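PDB 2RFL: putative phosphohistidine phosphatase SixA from Agrobacterium tumefaciens, which probably removes phosphate from phosphohistidine, as expected of a SixA-like member of branch 1 of the histidine phosphatase superfamily. Local coordinates for residues D130-H133 against A134-S138. Sequence-based numbering, arbitrary orientation.
Sequences DLLH and AALPS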
# COMPACT_ATOMS: atom_id res chain seq x y z
N ASP A 130 16.78 4.82 9.13
CA ASP A 130 17.00 6.24 9.41
C ASP A 130 16.00 7.15 8.71
O ASP A 130 15.49 8.11 9.31
CB ASP A 130 18.43 6.67 9.07
CG ASP A 130 19.47 5.96 9.89
OD1 ASP A 130 19.31 5.92 11.12
OD2 ASP A 130 20.45 5.44 9.31
N LEU A 131 15.75 6.86 7.44
CA LEU A 131 14.79 7.65 6.67
C LEU A 131 13.36 7.34 7.01
O LEU A 131 12.57 8.26 7.19
CB LEU A 131 15.06 7.55 5.18
CG LEU A 131 16.03 8.68 4.95
CD1 LEU A 131 16.53 8.62 3.53
CD2 LEU A 131 15.26 10.00 5.31
N LEU A 132 13.05 6.06 7.12
CA LEU A 132 11.81 5.63 7.73
C LEU A 132 11.48 6.48 8.96
O LEU A 132 10.45 7.14 8.97
CB LEU A 132 11.85 4.14 8.10
CG LEU A 132 10.56 3.30 8.20
CD1 LEU A 132 9.42 3.99 8.95
CD2 LEU A 132 10.14 2.89 6.83
N HIS A 133 12.35 6.46 9.97
CA HIS A 133 12.22 7.30 11.19
C HIS A 133 11.93 8.79 10.94
O HIS A 133 10.97 9.33 11.49
CB HIS A 133 13.46 7.15 12.07
CG HIS A 133 13.18 6.53 13.41
ND1 HIS A 133 12.75 5.23 13.56
CD2 HIS A 133 13.32 7.02 14.67
CE1 HIS A 133 12.60 4.96 14.85
NE2 HIS A 133 12.95 6.03 15.54
N ALA A 134 12.75 9.44 10.11
CA ALA A 134 12.61 10.86 9.74
C ALA A 134 11.29 11.17 9.04
O ALA A 134 10.79 12.29 9.10
CB ALA A 134 13.76 11.29 8.88
N ALA A 135 10.73 10.17 8.36
CA ALA A 135 9.51 10.36 7.60
C ALA A 135 8.31 10.05 8.50
O ALA A 135 7.31 10.76 8.51
CB ALA A 135 9.51 9.47 6.37
N LEU A 136 8.45 8.98 9.27
CA LEU A 136 7.39 8.50 10.14
C LEU A 136 7.92 8.32 11.55
O LEU A 136 8.50 7.27 11.86
CB LEU A 136 6.84 7.20 9.59
CG LEU A 136 6.43 7.21 8.13
CD1 LEU A 136 6.21 5.77 7.66
CD2 LEU A 136 5.18 8.02 7.87
N PRO A 137 7.76 9.34 12.41
CA PRO A 137 8.11 9.19 13.84
C PRO A 137 7.26 8.11 14.55
O PRO A 137 7.78 7.36 15.37
CB PRO A 137 7.82 10.58 14.42
CG PRO A 137 7.80 11.51 13.23
CD PRO A 137 7.30 10.71 12.09
N SER A 138 5.99 8.01 14.20
CA SER A 138 5.09 7.04 14.84
C SER A 138 4.70 5.84 13.97
O SER A 138 3.71 5.17 14.24
CB SER A 138 3.86 7.76 15.39
OG SER A 138 3.32 8.63 14.43
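Two backbone amides reach the carbonyl oxygen of L132: L136 N donates to L132 O at 2.7 Å, and A135 N adds a weak second bond to the same atom. A135 N has its stronger acceptor one residue earlier, since it lies 2.9 Å from L131 O; its single hydrogen is thus shared between an i-4 and an i-3 carbonyl, and neither bond is straight (N-H...O 136° and 133°). One residue earlier, A134 N bonds to D130 O at 3.1 Å, the first of three successive i to i-4 bonds at the end of helix 129-135. L136 is the first residue to depart from helical angles, and P137 follows it with no N-H to give, so H133 O, 3.3 Å from P137 N, gets no i+4 bond there.

The leucines one turn apart cover this end on one side. With its CG anti to the backbone N (chi1 -154°), L132 brings CD1 to 3.9 Å from CD1 of L136, the two chains meeting at a slant. Both also rest on L123 of helix 118-127. On the outer surface, L131 CD2 only brushes A134 CB at 4.1 Å. The chemistry implies a short surface helix, between helix 118-127 and strand 145-149 of the alpha-beta-alpha sandwich, whose final turn is held by backbone bonds that P137 cannot carry on to H133 O, with L132 and L136 lying against helix 118-127.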